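Local structure of kinetochore protein Mis16 (Schizosaccharomyces japonicus, 4XYH) at residues V277-E281 / Q282-G286; L311-N315 / Q316-T320. The protein binds histone H4 and the CENP-A-specific chaperone Scm3, probably helping to deliver CENP-A to centromeres as a WD-repeat propeller of the kinetochore. One frame throughout, in Å; residues are numbered along the deposited sequence.

How the contacts relate
Read from the N terminus, the chain first meets contact 1, where residues 277-286 leave the outermost strand of one propeller blade, 275-278, and enter the first strand of the next, 284-289. That blade then runs through 296-301 and 306-310 before contact 2 rounds the bend of residues 311-320 into its last strand, 319-321. The two contacts stand in series, neither enclosing nor crossing the other, with centres about 13 Å apart. They meet in space nevertheless: Arg317 of contact 2 lies against His280 of contact 1 and gives a weak hydrogen bond to Ala279 O, joining the entrance and the last turn of one blade.

Contact 1 (V277-E281 / Q282-G286); sequences VKAHE and QPVNG
Between His280 and Val284 the chain swings from one propeller blade to the next, their CA atoms lying 6.8 Å apart. Strand 275-278 ends at Lys278, a loop covers residues 279-283, and the chain is extended again from Val284. The side chains meet across the bend by van der Waals packing. CG2 of Val284 comes up obliquely to the imidazole of His280, 3.8 Å from CD2, the two side chains standing at about a right angle. The methyl of Ala279 looks toward the same branch, its CB 4.3 Å from CG2 of Val284. With CG set opposite the carbonyl carbon (chi1 -60°), the His280 ring is carried into the buried side of the bend. The bend also brings Gln282 O to 3.5 Å from His280 CB.

On the exposed side, Lys278 NZ forms a salt bridge with Glu281 OE2 at 2.6 Å, meeting the syn lone pair of a carboxylate whose chain is folded back at chi2 (-54°).

Both His280 nitrogens are bonded within the blade that follows, NE2 to Thr299 OG1 on strand 296-301 and ND1 to Asp303 OD2 in the next loop. This is an Asp-His-Ser/Thr hydrogen-bonded chain with the histidine in the middle, as in the structural network of WD repeats. Val277 still pairs with Leu260 in the preceding sheet, whereas Asn285 and Gly286 together face Ala300 of strand 296-301 in a classic beta bulge. The bend thus links the outermost strand 275-278 of one sheet to strand 284-289 of the next.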
loop_
_atom_site.group_PDB
_atom_site.type_symbol
_atom_site.label_atom_id
_atom_site.label_comp_id
_atom_site.label_asym_id
_atom_site.label_seq_id
_atom_site.Cartn_x
_atom_site.Cartn_y
_atom_site.Cartn_z
ATOM N N VAL A 277 -6.632 -20.840 3.455
ATOM C CA VAL A 277 -6.074 -21.712 2.436
ATOM C C VAL A 277 -4.618 -21.360 2.215
ATOM O O VAL A 277 -4.187 -20.244 2.513
ATOM C CB VAL A 277 -6.815 -21.595 1.086
ATOM C CG1 VAL A 277 -8.311 -21.854 1.247
ATOM C CG2 VAL A 277 -6.585 -20.221 0.490
ATOM N N LYS A 278 -3.862 -22.317 1.687
ATOM C CA LYS A 278 -2.539 -22.024 1.173
ATOM C C LYS A 278 -2.739 -21.321 -0.173
ATOM O O LYS A 278 -3.349 -21.878 -1.076
ATOM C CB LYS A 278 -1.709 -23.300 1.031
ATOM C CG LYS A 278 -0.369 -23.068 0.336
ATOM C CD LYS A 278 0.488 -24.320 0.298
ATOM C CE LYS A 278 -0.105 -25.384 -0.608
ATOM N NZ LYS A 278 0.976 -26.222 -1.240
ATOM N N ALA A 279 -2.266 -20.085 -0.290
ATOM C CA ALA A 279 -2.497 -19.292 -1.493
ATOM C C ALA A 279 -1.360 -19.450 -2.488
ATOM O O ALA A 279 -1.596 -19.489 -3.689
ATOM C CB ALA A 279 -2.689 -17.804 -1.139
ATOM N N HIS A 280 -0.126 -19.503 -1.990
ATOM C CA HIS A 280 1.050 -19.704 -2.844
ATOM C C HIS A 280 1.997 -20.716 -2.199
ATOM O O HIS A 280 1.771 -21.121 -1.068
ATOM C CB HIS A 280 1.788 -18.382 -3.084
ATOM C CG HIS A 280 0.952 -17.343 -3.761
ATOM N ND1 HIS A 280 1.128 -16.996 -5.087
ATOM C CD2 HIS A 280 -0.066 -16.579 -3.305
ATOM C CE1 HIS A 280 0.250 -16.065 -5.412
ATOM N NE2 HIS A 280 -0.486 -15.792 -4.351
ATOM N N GLU A 281 3.064 -21.100 -2.905
ATOM C CA GLU A 281 4.058 -21.995 -2.325
ATOM C C GLU A 281 5.110 -21.190 -1.568
ATOM O O GLU A 281 5.913 -21.757 -0.828
ATOM C CB GLU A 281 4.732 -22.862 -3.397
ATOM C CG GLU A 281 3.801 -23.852 -4.085
ATOM C CD GLU A 281 3.062 -24.744 -3.105
ATOM O OE1 GLU A 281 3.712 -25.266 -2.168
ATOM O OE2 GLU A 281 1.824 -24.913 -3.265
ATOM N N GLN A 282 5.090 -19.870 -1.760
ATOM C CA GLN A 282 6.075 -18.973 -1.172
ATOM C C GLN A 282 5.346 -17.838 -0.451
ATOM O O GLN A 282 4.146 -17.677 -0.639
ATOM C CB GLN A 282 7.013 -18.428 -2.254
ATOM C CG GLN A 282 7.729 -19.510 -3.068
ATOM C CD GLN A 282 8.792 -18.929 -3.984
ATOM O OE1 GLN A 282 9.481 -17.972 -3.624
ATOM N NE2 GLN A 282 8.923 -19.497 -5.178
ATOM N N PRO A 283 6.058 -17.065 0.395
ATOM C CA PRO A 283 5.449 -15.950 1.134
ATOM C C PRO A 283 4.485 -15.068 0.334
ATOM O O PRO A 283 4.724 -14.734 -0.833
ATOM C CB PRO A 283 6.671 -15.152 1.582
ATOM C CG PRO A 283 7.649 -16.233 1.907
ATOM C CD PRO A 283 7.444 -17.298 0.850
ATOM N N VAL A 284 3.377 -14.723 0.975
ATOM C CA VAL A 284 2.400 -13.826 0.379
ATOM C C VAL A 284 2.562 -12.431 0.969
ATOM O O VAL A 284 2.392 -12.254 2.178
ATOM C CB VAL A 284 0.968 -14.326 0.607
ATOM C CG1 VAL A 284 0.003 -13.538 -0.255
ATOM C CG2 VAL A 284 0.882 -15.810 0.272
ATOM N N ASN A 285 2.884 -11.459 0.112
ATOM C CA ASN A 285 3.272 -10.117 0.557
ATOM C C ASN A 285 2.161 -9.085 0.617
ATOM O O ASN A 285 2.243 -8.148 1.404
ATOM C CB ASN A 285 4.386 -9.569 -0.341
ATOM C CG ASN A 285 5.660 -10.375 -0.227
ATOM O OD1 ASN A 285 5.998 -10.855 0.855
ATOM N ND2 ASN A 285 6.360 -10.551 -1.339
ATOM N N GLY A 286 1.142 -9.229 -0.223
ATOM C CA GLY A 286 0.066 -8.252 -0.245
ATOM C C GLY A 286 -1.271 -8.877 -0.579
ATOM O O GLY A 286 -1.340 -9.966 -1.174
#

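Contact 2 (L311-N315 / Q316-T320); sequences LRRLN and QRLHT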
loop_
_atom_site.group_PDB
_atom_site.type_symbol
_atom_site.label_atom_id
_atom_site.label_comp_id
_atom_site.label_asym_id
_atom_site.label_seq_id
_atom_site.Cartn_x
_atom_site.Cartn_y
_atom_site.Cartn_z
ATOM N N LEU A 311 -13.995 -15.272 -3.199
ATOM C CA LEU A 311 -14.253 -15.736 -1.829
ATOM C C LEU A 311 -15.102 -17.000 -1.763
ATOM O O LEU A 311 -15.118 -17.700 -0.743
ATOM C CB LEU A 311 -14.952 -14.639 -1.003
ATOM C CG LEU A 311 -14.158 -13.433 -0.491
ATOM C CD1 LEU A 311 -15.099 -12.451 0.204
ATOM C CD2 LEU A 311 -13.059 -13.880 0.456
ATOM N N ARG A 312 -15.825 -17.281 -2.839
ATOM C CA ARG A 312 -16.762 -18.404 -2.825
ATOM C C ARG A 312 -16.085 -19.685 -3.285
ATOM O O ARG A 312 -16.687 -20.745 -3.275
ATOM C CB ARG A 312 -17.986 -18.085 -3.688
ATOM C CG ARG A 312 -18.864 -16.979 -3.121
ATOM C CD ARG A 312 -19.783 -16.393 -4.180
ATOM N NE ARG A 312 -19.032 -15.804 -5.292
ATOM C CZ ARG A 312 -19.562 -15.100 -6.292
ATOM N NH1 ARG A 312 -20.863 -14.873 -6.348
ATOM N NH2 ARG A 312 -18.780 -14.613 -7.243
ATOM N N ARG A 313 -14.815 -19.567 -3.666
ATOM C CA ARG A 313 -14.034 -20.718 -4.128
ATOM C C ARG A 313 -12.529 -20.550 -3.863
ATOM O O ARG A 313 -11.729 -20.603 -4.790
ATOM C CB ARG A 313 -14.288 -20.951 -5.636
ATOM C CG ARG A 313 -13.887 -22.321 -6.184
ATOM C CD ARG A 313 -13.886 -22.318 -7.704
ATOM N NE ARG A 313 -12.676 -21.701 -8.255
ATOM C CZ ARG A 313 -12.402 -21.585 -9.554
ATOM N NH1 ARG A 313 -13.253 -22.035 -10.463
ATOM N NH2 ARG A 313 -11.263 -21.031 -9.945
ATOM N N LEU A 314 -12.147 -20.357 -2.608
ATOM C CA LEU A 314 -10.733 -20.138 -2.284
ATOM C C LEU A 314 -9.861 -21.388 -2.442
ATOM O O LEU A 314 -8.629 -21.315 -2.399
ATOM C CB LEU A 314 -10.600 -19.585 -0.864
ATOM C CG LEU A 314 -11.126 -18.150 -0.681
ATOM C CD1 LEU A 314 -10.788 -17.604 0.706
ATOM C CD2 LEU A 314 -10.543 -17.253 -1.750
ATOM N N ASN A 315 -10.498 -22.532 -2.658
ATOM C CA ASN A 315 -9.766 -23.775 -2.865
ATOM C C ASN A 315 -9.199 -23.871 -4.268
ATOM O O ASN A 315 -8.454 -24.792 -4.578
ATOM C CB ASN A 315 -10.671 -24.972 -2.606
ATOM C CG ASN A 315 -11.941 -24.912 -3.433
ATOM O OD1 ASN A 315 -12.944 -24.332 -3.000
ATOM N ND2 ASN A 315 -11.900 -25.485 -4.643
ATOM N N GLN A 316 -9.573 -22.932 -5.125
ATOM C CA GLN A 316 -9.102 -22.946 -6.502
ATOM C C GLN A 316 -9.038 -21.525 -7.057
ATOM O O GLN A 316 -10.058 -20.864 -7.281
ATOM C CB GLN A 316 -9.996 -23.838 -7.376
ATOM C CG GLN A 316 -9.596 -23.866 -8.830
ATOM C CD GLN A 316 -10.627 -24.565 -9.703
ATOM O OE1 GLN A 316 -11.612 -25.110 -9.198
ATOM N NE2 GLN A 316 -10.416 -24.542 -11.019
ATOM N N ARG A 317 -7.803 -21.082 -7.252
ATOM C CA ARG A 317 -7.458 -19.783 -7.810
ATOM C C ARG A 317 -8.221 -19.463 -9.118
ATOM O O ARG A 317 -8.478 -20.362 -9.909
ATOM C CB ARG A 317 -5.949 -19.806 -8.020
ATOM C CG ARG A 317 -5.340 -18.682 -8.736
ATOM C CD ARG A 317 -3.859 -19.009 -8.951
ATOM N NE ARG A 317 -3.163 -19.369 -7.715
ATOM C CZ ARG A 317 -1.841 -19.319 -7.587
ATOM N NH1 ARG A 317 -1.099 -18.917 -8.610
ATOM N NH2 ARG A 317 -1.258 -19.654 -6.446
ATOM N N LEU A 318 -8.611 -18.207 -9.335
ATOM C CA LEU A 318 -9.244 -17.809 -10.600
ATOM C C LEU A 318 -8.247 -17.741 -11.751
ATOM O O LEU A 318 -8.513 -18.205 -12.852
ATOM C CB LEU A 318 -9.923 -16.443 -10.478
ATOM C CG LEU A 318 -11.152 -16.345 -9.582
ATOM C CD1 LEU A 318 -11.637 -14.906 -9.497
ATOM C CD2 LEU A 318 -12.242 -17.239 -10.138
ATOM N N HIS A 319 -7.105 -17.124 -11.502
ATOM C CA HIS A 319 -6.183 -16.807 -12.584
ATOM C C HIS A 319 -4.841 -16.455 -11.978
ATOM O O HIS A 319 -4.755 -16.170 -10.785
ATOM C CB HIS A 319 -6.721 -15.651 -13.440
ATOM C CG HIS A 319 -5.943 -15.417 -14.696
ATOM N ND1 HIS A 319 -5.992 -16.282 -15.773
ATOM C CD2 HIS A 319 -5.074 -14.439 -15.040
ATOM C CE1 HIS A 319 -5.193 -15.835 -16.727
ATOM N NE2 HIS A 319 -4.621 -14.719 -16.310
ATOM N N THR A 320 -3.795 -16.479 -12.794
ATOM C CA THR A 320 -2.470 -16.104 -12.338
ATOM C C THR A 320 -1.869 -15.051 -13.255
ATOM O O THR A 320 -1.737 -15.283 -14.451
ATOM C CB THR A 320 -1.549 -17.314 -12.268
ATOM O OG1 THR A 320 -2.154 -18.315 -11.450
ATOM C CG2 THR A 320 -0.199 -16.934 -11.660
#
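Arg313 reaches across a type I beta turn, running from its own residue to Gln316, to grip the chain that follows. The turn is closed by Gln316 N, which donates to Arg313 O at 3.2 Å, and the arginine side chain then adds a second closure. CB is directed toward the following segment, and CG lies trans to the backbone N (chi1 -163°), which sends the chain out toward residues 316-318. CD of Arg313 passes 3.9 Å from Gln316 OE1. Beyond it the chain bends at chi3 (79°), which turns the guanidinium across the turn. Arg313 NE donates to Gln316 O at 2.9 Å, and Arg313 NH2 reaches that same oxygen at 2.9 Å, a side-on grip in which both nitrogens approach from one face of the carbonyl plane while the oxygen itself stays close to the guanidinium plane. NH2 also makes a weak bond to Arg317 O.

Arg313 CZ lies 3.5 Å from Gln316 CD, for the extended side chain of Gln316 lays its amide over the guanidinium; the two planes are only 5° apart, a parallel stack with CD over the centre of the guanidinium. Arg313 NH1, at the tip, sits over the amide as well, 3.7 Å from Gln316 OE1. Against the opposite face comes a methyl of Leu318, whose CD2 is 3.9 Å from Arg313 NH2.

Layered between an amide and a methyl and bound along its edge, the guanidinium has its rotation largely fixed. Within this stretch the positive charge meets backbone carbonyl oxygens, and it probably polarises the Gln316 carbonyl in particular. On this propeller surface the side chain supplements the backbone bond of the turn, tying Arg313 to the carbonyls of Gln316 and, weakly, Arg317 in the bend between strands 306-310 and 319-321.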